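PDB 7ANV: ancestral D-type dye decolorizing peroxidase from Geotrichum candidum, which probably uses a bound haem and hydrogen peroxide to oxidise dyes and other organic substrates. Local coordinates for residues F24-T29 and I82-A87; P129-A134 and V250-Q255. All blocks are in the same frame, centred on the assembly; numbering follows the deposited sequence.

Interaction 1: F24-T29 and I82-A87; sequences FFFKIT and IAFSHA
F26 and F84 meet with their ring planes close to perpendicular, CE1 of F84 lying 4.2 Å from CZ of F26, at the edge of the F26 ring and near its plane. CZ of F26 in turn approaches the F84 ring obliquely. CD1 of I82 also lies oblique to the F26 ring, 4.2 Å from F26 CZ. CZ is thus the atom that I82 and F84 share: the two residues, two apart on strand 78-84, both extend their ends to it. A further edge of F26 is taken within its own strand, where CG1 of I28 lies in the ring plane, 3.7 Å from F26 CE1. F26 gets to strand 78-84 because CG sits between the backbone N and the carbonyl carbon (chi1 64°), which swings the ring across; the I82 side chain runs at about a right angle to it. The backbones stay well separated, 9.5 Å between the CA atoms of F26 and F84, since strand 142-148 lies between them, and F26 makes backbone hydrogen bonds to G142 and to H141 just before it. This is a contact over one strand on a face of a four-stranded antiparallel sheet of ferredoxin-like order 2-3-1-4. F486, L89 and L92 add to the packing round F84, and I45 touches I82. Wholly apolar and buried, the contact is built from carbon at ordinary van der Waals distances, so shape and exclusion of water, rather than directed bonds, would hold these side chains together.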
loop_
_atom_site.group_PDB
_atom_site.type_symbol
_atom_site.label_atom_id
_atom_site.label_comp_id
_atom_site.label_asym_id
_atom_site.label_seq_id
_atom_site.Cartn_x
_atom_site.Cartn_y
_atom_site.Cartn_z
ATOM N N PHE A 24 -1.873 10.506 -12.706
ATOM C CA PHE A 24 -2.422 10.812 -14.052
ATOM C C PHE A 24 -2.445 9.511 -14.853
ATOM O O PHE A 24 -1.374 9.029 -15.328
ATOM C CB PHE A 24 -1.573 11.923 -14.668
ATOM C CG PHE A 24 -2.030 12.386 -16.009
ATOM C CD1 PHE A 24 -1.676 11.697 -17.153
ATOM C CD2 PHE A 24 -2.735 13.564 -16.129
ATOM C CE1 PHE A 24 -2.053 12.193 -18.400
ATOM C CE2 PHE A 24 -3.111 14.045 -17.373
ATOM C CZ PHE A 24 -2.776 13.343 -18.498
ATOM N N PHE A 25 -3.636 8.917 -14.963
ATOM C CA PHE A 25 -3.810 7.612 -15.646
ATOM C C PHE A 25 -4.120 7.936 -17.102
ATOM O O PHE A 25 -4.990 8.783 -17.403
ATOM C CB PHE A 25 -4.939 6.794 -15.026
ATOM C CG PHE A 25 -4.677 6.421 -13.599
ATOM C CD1 PHE A 25 -3.947 5.275 -13.303
ATOM C CD2 PHE A 25 -5.162 7.183 -12.557
ATOM C CE1 PHE A 25 -3.720 4.916 -11.991
ATOM C CE2 PHE A 25 -4.909 6.829 -11.243
ATOM C CZ PHE A 25 -4.221 5.679 -10.956
ATOM N N PHE A 26 -3.386 7.332 -18.015
ATOM C CA PHE A 26 -3.495 7.725 -19.432
ATOM C C PHE A 26 -3.637 6.512 -20.328
ATOM O O PHE A 26 -3.276 5.389 -19.972
ATOM C CB PHE A 26 -2.293 8.571 -19.865
ATOM C CG PHE A 26 -0.978 7.835 -19.807
ATOM C CD1 PHE A 26 -0.504 7.131 -20.908
ATOM C CD2 PHE A 26 -0.198 7.884 -18.663
ATOM C CE1 PHE A 26 0.709 6.461 -20.856
ATOM C CE2 PHE A 26 1.002 7.197 -18.608
ATOM C CZ PHE A 26 1.459 6.499 -19.700
ATOM N N LYS A 27 -4.234 6.790 -21.481
ATOM C CA LYS A 27 -4.293 5.886 -22.639
ATOM C C LYS A 27 -3.361 6.475 -23.685
ATOM O O LYS A 27 -3.392 7.712 -23.903
ATOM C CB LYS A 27 -5.741 5.787 -23.119
ATOM C CG LYS A 27 -5.963 4.909 -24.331
ATOM C CD LYS A 27 -7.425 4.902 -24.759
ATOM C CE LYS A 27 -7.742 3.891 -25.841
ATOM N NZ LYS A 27 -8.914 4.348 -26.627
ATOM N N ILE A 28 -2.551 5.623 -24.303
ATOM C CA ILE A 28 -1.693 5.990 -25.454
ATOM C C ILE A 28 -2.571 5.963 -26.705
ATOM O O ILE A 28 -3.094 4.877 -27.053
ATOM C CB ILE A 28 -0.475 5.071 -25.569
ATOM C CG1 ILE A 28 0.408 5.168 -24.315
ATOM C CG2 ILE A 28 0.275 5.344 -26.872
ATOM C CD1 ILE A 28 1.424 4.066 -24.162
ATOM N N THR A 29 -2.696 7.108 -27.381
ATOM C CA THR A 29 -3.545 7.237 -28.601
ATOM C C THR A 29 -2.661 7.266 -29.846
ATOM O O THR A 29 -3.203 7.142 -30.948
ATOM C CB THR A 29 -4.431 8.476 -28.497
ATOM O OG1 THR A 29 -3.600 9.612 -28.258
ATOM C CG2 THR A 29 -5.406 8.377 -27.359
ATOM N N ILE A 82 6.929 7.165 -13.793
ATOM C CA ILE A 82 5.990 6.652 -14.809
ATOM C C ILE A 82 5.983 5.131 -14.771
ATOM O O ILE A 82 7.047 4.499 -14.633
ATOM C CB ILE A 82 6.329 7.199 -16.207
ATOM C CG1 ILE A 82 5.214 6.873 -17.201
ATOM C CG2 ILE A 82 7.721 6.738 -16.680
ATOM C CD1 ILE A 82 5.322 7.588 -18.520
ATOM N N ALA A 83 4.797 4.561 -15.007
ATOM C CA ALA A 83 4.621 3.100 -14.985
ATOM C C ALA A 83 3.605 2.745 -16.068
ATOM O O ALA A 83 2.721 3.556 -16.368
ATOM C CB ALA A 83 4.219 2.588 -13.621
ATOM N N PHE A 84 3.695 1.517 -16.548
ATOM C CA PHE A 84 2.934 1.009 -17.711
ATOM C C PHE A 84 2.163 -0.226 -17.280
ATOM O O PHE A 84 2.722 -1.107 -16.629
ATOM C CB PHE A 84 3.883 0.697 -18.870
ATOM C CG PHE A 84 4.538 1.925 -19.413
ATOM C CD1 PHE A 84 3.925 2.683 -20.377
ATOM C CD2 PHE A 84 5.773 2.335 -18.928
ATOM C CE1 PHE A 84 4.518 3.836 -20.854
ATOM C CE2 PHE A 84 6.334 3.519 -19.376
ATOM C CZ PHE A 84 5.723 4.238 -20.361
ATOM N N SER A 85 0.919 -0.340 -17.744
ATOM C CA SER A 85 0.125 -1.589 -17.610
ATOM C C SER A 85 0.534 -2.534 -18.741
ATOM O O SER A 85 1.105 -2.064 -19.773
ATOM C CB SER A 85 -1.354 -1.255 -17.662
ATOM O OG SER A 85 -1.671 -0.833 -18.974
ATOM N N HIS A 86 0.141 -3.808 -18.646
ATOM C CA HIS A 86 0.292 -4.750 -19.782
ATOM C C HIS A 86 -0.366 -4.163 -21.049
ATOM O O HIS A 86 0.248 -4.298 -22.153
ATOM C CB HIS A 86 -0.247 -6.134 -19.403
ATOM C CG HIS A 86 -0.393 -6.987 -20.616
ATOM N ND1 HIS A 86 0.689 -7.543 -21.241
ATOM C CD2 HIS A 86 -1.468 -7.327 -21.344
ATOM C CE1 HIS A 86 0.283 -8.227 -22.284
ATOM N NE2 HIS A 86 -1.025 -8.085 -22.394
ATOM N N ALA A 87 -1.583 -3.590 -20.956
ATOM C CA ALA A 87 -2.310 -2.984 -22.106
ATOM C C ALA A 87 -1.449 -1.880 -22.765
ATOM O O ALA A 87 -1.407 -1.793 -24.005
ATOM C CB ALA A 87 -3.649 -2.428 -21.653
#

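Interaction 2: P129-A134 and V250-Q255; sequences PDWDPA and VFRKLQ. With HEM (protoporphyrin IX containing Fe), chain B.
D132 and K253 make the tight part of this contact: NZ of K253 donates to D132 OD2 at 2.9 Å, a hydrogen bond within a salt bridge, entering on the syn lone pair, the side of the other carboxylate oxygen. The lysine is stretched throughout (chi1 -178°), and its end crosses the acid at about a right angle, with K253 CD 3.4 Å from D132 OD2. D132, on the loop, is the partly exposed partner, while K253 is buried. D389 gives the same ammonium a second carboxylate, which should help to offset the cost of burying a lysine. D132 stands at the N-cap of helix 133-137, yet its carboxylate makes no capping bond and goes to the lysine instead. Strand 247-256 is an inner strand of the second four-stranded antiparallel sheet, order 2-3-1-4, as in the paired ferredoxin-like domains of dye-decolorizing peroxidases, and the loop before helix 133-137 packs against it here. The looser part is W131 with R252: NH1 of R252 stays 4.0 Å from W131 CZ2, which lies at the guanidinium edge, and the two planes are turned 62° apart. What joins this pair is D117, whose carboxylate takes W131 NE1 on one oxygen and R252 NH2 on the other, while Q108 binds R252 NH1. CG of P129 lies over one face of the W131 ring, 3.6 Å above its plane and offset toward the rim. L254, which follows K253 on the strand, places CD1 3.7 Å from the haem vinyl carbon CAB.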
loop_
_atom_site.group_PDB
_atom_site.type_symbol
_atom_site.label_atom_id
_atom_site.label_comp_id
_atom_site.label_asym_id
_atom_site.label_seq_id
_atom_site.Cartn_x
_atom_site.Cartn_y
_atom_site.Cartn_z
ATOM N N PRO A 129 -16.804 -5.909 -10.812
ATOM C CA PRO A 129 -16.631 -5.315 -9.490
ATOM C C PRO A 129 -17.322 -3.961 -9.432
ATOM O O PRO A 129 -17.445 -3.342 -10.488
ATOM C CB PRO A 129 -15.127 -5.145 -9.370
ATOM C CG PRO A 129 -14.667 -4.959 -10.798
ATOM C CD PRO A 129 -15.558 -5.899 -11.589
ATOM N N ASP A 130 -17.668 -3.500 -8.232
ATOM C CA ASP A 130 -18.322 -2.178 -8.034
ATOM C C ASP A 130 -17.259 -1.069 -8.052
ATOM O O ASP A 130 -17.206 -0.256 -7.097
ATOM C CB ASP A 130 -19.124 -2.133 -6.732
ATOM C CG ASP A 130 -20.282 -3.106 -6.690
ATOM O OD1 ASP A 130 -20.745 -3.534 -7.780
ATOM O OD2 ASP A 130 -20.705 -3.439 -5.562
ATOM N N TRP A 131 -16.458 -1.008 -9.113
ATOM C CA TRP A 131 -15.342 -0.033 -9.256
ATOM C C TRP A 131 -15.827 1.312 -9.808
ATOM O O TRP A 131 -16.945 1.352 -10.408
ATOM C CB TRP A 131 -14.302 -0.636 -10.182
ATOM C CG TRP A 131 -13.417 -1.642 -9.531
ATOM C CD1 TRP A 131 -13.529 -2.177 -8.275
ATOM C CD2 TRP A 131 -12.246 -2.228 -10.118
ATOM N NE1 TRP A 131 -12.534 -3.086 -8.067
ATOM C CE2 TRP A 131 -11.720 -3.117 -9.162
ATOM C CE3 TRP A 131 -11.592 -2.083 -11.342
ATOM C CZ2 TRP A 131 -10.551 -3.833 -9.398
ATOM C CZ3 TRP A 131 -10.446 -2.798 -11.582
ATOM C CH2 TRP A 131 -9.946 -3.667 -10.621
ATOM N N ASP A 132 -15.014 2.369 -9.678
ATOM C CA ASP A 132 -15.251 3.638 -10.413
ATOM C C ASP A 132 -15.186 3.290 -11.900
ATOM O O ASP A 132 -14.351 2.472 -12.303
ATOM C CB ASP A 132 -14.262 4.757 -10.050
ATOM C CG ASP A 132 -14.336 5.220 -8.596
ATOM O OD1 ASP A 132 -15.386 4.976 -7.961
ATOM O OD2 ASP A 132 -13.372 5.849 -8.128
ATOM N N PRO A 133 -16.032 3.922 -12.740
ATOM C CA PRO A 133 -16.068 3.655 -14.181
ATOM C C PRO A 133 -14.698 3.641 -14.881
ATOM O O PRO A 133 -14.466 2.770 -15.671
ATOM C CB PRO A 133 -16.928 4.798 -14.735
ATOM C CG PRO A 133 -17.849 5.143 -13.588
ATOM C CD PRO A 133 -17.033 4.914 -12.330
ATOM N N ALA A 134 -13.798 4.572 -14.539
ATOM C CA ALA A 134 -12.493 4.741 -15.219
ATOM C C ALA A 134 -11.660 3.465 -15.077
ATOM O O ALA A 134 -10.956 3.123 -16.009
ATOM C CB ALA A 134 -11.771 5.961 -14.685
ATOM N N VAL A 250 1.541 -1.737 -7.775
ATOM C CA VAL A 250 0.104 -2.026 -7.533
ATOM C C VAL A 250 -0.560 -0.739 -7.068
ATOM O O VAL A 250 -0.151 -0.204 -6.032
ATOM C CB VAL A 250 -0.079 -3.135 -6.486
ATOM C CG1 VAL A 250 -1.557 -3.275 -6.151
ATOM C CG2 VAL A 250 0.558 -4.451 -6.935
ATOM N N PHE A 251 -1.605 -0.326 -7.775
ATOM C CA PHE A 251 -2.451 0.813 -7.382
ATOM C C PHE A 251 -3.837 0.311 -6.971
ATOM O O PHE A 251 -4.457 -0.382 -7.749
ATOM C CB PHE A 251 -2.503 1.860 -8.499
ATOM C CG PHE A 251 -3.222 3.117 -8.077
ATOM C CD1 PHE A 251 -4.609 3.180 -8.139
ATOM C CD2 PHE A 251 -2.519 4.240 -7.647
ATOM C CE1 PHE A 251 -5.282 4.323 -7.709
ATOM C CE2 PHE A 251 -3.191 5.377 -7.197
ATOM C CZ PHE A 251 -4.561 5.414 -7.244
ATOM N N ARG A 252 -4.313 0.724 -5.805
ATOM C CA ARG A 252 -5.701 0.514 -5.381
ATOM C C ARG A 252 -6.262 1.800 -4.778
ATOM O O ARG A 252 -5.664 2.353 -3.862
ATOM C CB ARG A 252 -5.798 -0.572 -4.301
ATOM C CG ARG A 252 -5.191 -1.902 -4.673
ATOM C CD ARG A 252 -6.190 -2.816 -5.313
ATOM N NE ARG A 252 -7.122 -3.367 -4.341
ATOM C CZ ARG A 252 -8.302 -3.936 -4.616
ATOM N NH1 ARG A 252 -8.818 -3.933 -5.841
ATOM N NH2 ARG A 252 -8.980 -4.502 -3.624
ATOM N N LYS A 253 -7.381 2.246 -5.312
ATOM C CA LYS A 253 -8.169 3.324 -4.687
ATOM C C LYS A 253 -9.079 2.691 -3.637
ATOM O O LYS A 253 -9.985 1.912 -4.007
ATOM C CB LYS A 253 -8.956 4.113 -5.732
ATOM C CG LYS A 253 -9.739 5.248 -5.112
ATOM C CD LYS A 253 -10.647 6.008 -6.064
ATOM C CE LYS A 253 -11.525 6.932 -5.246
ATOM N NZ LYS A 253 -12.513 7.678 -6.062
ATOM N N LEU A 254 -8.804 2.944 -2.362
ATOM C CA LEU A 254 -9.519 2.294 -1.238
ATOM C C LEU A 254 -10.275 3.397 -0.479
ATOM O O LEU A 254 -9.668 4.165 0.298
ATOM C CB LEU A 254 -8.549 1.563 -0.315
ATOM C CG LEU A 254 -7.717 0.512 -1.020
ATOM C CD1 LEU A 254 -6.730 -0.139 -0.046
ATOM C CD2 LEU A 254 -8.612 -0.528 -1.698
ATOM N N GLN A 255 -11.577 3.451 -0.718
ATOM C CA GLN A 255 -12.455 4.417 -0.019
ATOM C C GLN A 255 -12.558 4.025 1.461
ATOM O O GLN A 255 -12.734 2.820 1.742
ATOM C CB GLN A 255 -13.824 4.408 -0.671
ATOM C CG GLN A 255 -14.735 5.417 -0.005
ATOM C CD GLN A 255 -16.141 5.362 -0.521
ATOM O OE1 GLN A 255 -16.480 4.548 -1.379
ATOM N NE2 GLN A 255 -16.980 6.235 0.030
HETATM C CHA HEM B . 0.753 -1.285 7.718
HETATM C CHB HEM B . -3.469 1.071 7.421
HETATM C CHC HEM B . -4.382 -1.189 3.166
HETATM C CHD HEM B . -0.338 -3.796 3.744
HETATM C C1A HEM B . -0.314 -0.446 7.983
HETATM C C2A HEM B . -0.408 0.412 9.106
HETATM C C3A HEM B . -1.599 1.064 9.039
HETATM C C4A HEM B . -2.241 0.631 7.847
HETATM C CMA HEM B . -2.136 2.103 10.010
HETATM C CAA HEM B . 0.599 0.533 10.245
HETATM C CBA HEM B . 1.826 1.375 9.943
HETATM C CGA HEM B . 3.071 0.579 9.675
HETATM O O1A HEM B . 3.394 -0.468 10.266
HETATM O O2A HEM B . 3.816 1.008 8.854
HETATM C C1B HEM B . -4.074 0.648 6.222
HETATM C C2B HEM B . -5.314 1.170 5.732
HETATM C C3B HEM B . -5.576 0.569 4.536
HETATM C C4B HEM B . -4.441 -0.362 4.288
HETATM C CMB HEM B . -6.185 2.192 6.408
HETATM C CAB HEM B . -6.689 0.761 3.577
HETATM C CBB HEM B . -7.463 1.872 3.493
HETATM C C1C HEM B . -3.365 -2.132 2.954
HETATM C C2C HEM B . -3.302 -3.064 1.906
HETATM C C3C HEM B . -2.161 -3.819 2.108
HETATM C C4C HEM B . -1.529 -3.323 3.279
HETATM C CMC HEM B . -4.317 -3.191 0.779
HETATM C CAC HEM B . -1.607 -4.943 1.349
HETATM C CBC HEM B . -2.348 -5.716 0.568
HETATM C C1D HEM B . 0.298 -3.250 4.860
HETATM C C2D HEM B . 1.630 -3.735 5.256
HETATM C C3D HEM B . 1.917 -3.040 6.377
HETATM C C4D HEM B . 0.767 -2.147 6.643
HETATM C CMD HEM B . 2.539 -4.774 4.606
HETATM C CAD HEM B . 3.184 -3.147 7.199
HETATM C CBD HEM B . 3.152 -4.314 8.201
HETATM C CGD HEM B . 4.470 -4.478 8.898
HETATM O O1D HEM B . 4.421 -4.618 10.146
HETATM O O2D HEM B . 5.556 -4.524 8.264
HETATM N NA HEM B . -1.452 -0.299 7.199
HETATM N NB HEM B . -3.593 -0.232 5.330
HETATM N NC HEM B . -2.307 -2.325 3.815
HETATM N ND HEM B . -0.213 -2.336 5.719
HETATM FE FE HEM B . -1.863 -1.349 5.580
#

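In the fold
From the N terminus, strand 20-28 enters the first sheet, and interaction 1 closes a loop of 52 residues, largely helical where ordered, when strand 78-84 comes to lie two places away. Only later does the chain reach 129-134, from which interaction 2 spans 115 residues to strand 247-256 of the second sheet. The two loops follow in series, neither nesting nor crossing. Interaction 1 stays within the first ferredoxin-like unit, while interaction 2 ties its loop before helix 133-137 to the second sheet, beside the haem pocket. With centres about 16 Å apart, they meet directly where F25 CZ packs 3.7 Å from F251 CE1, sheet against sheet.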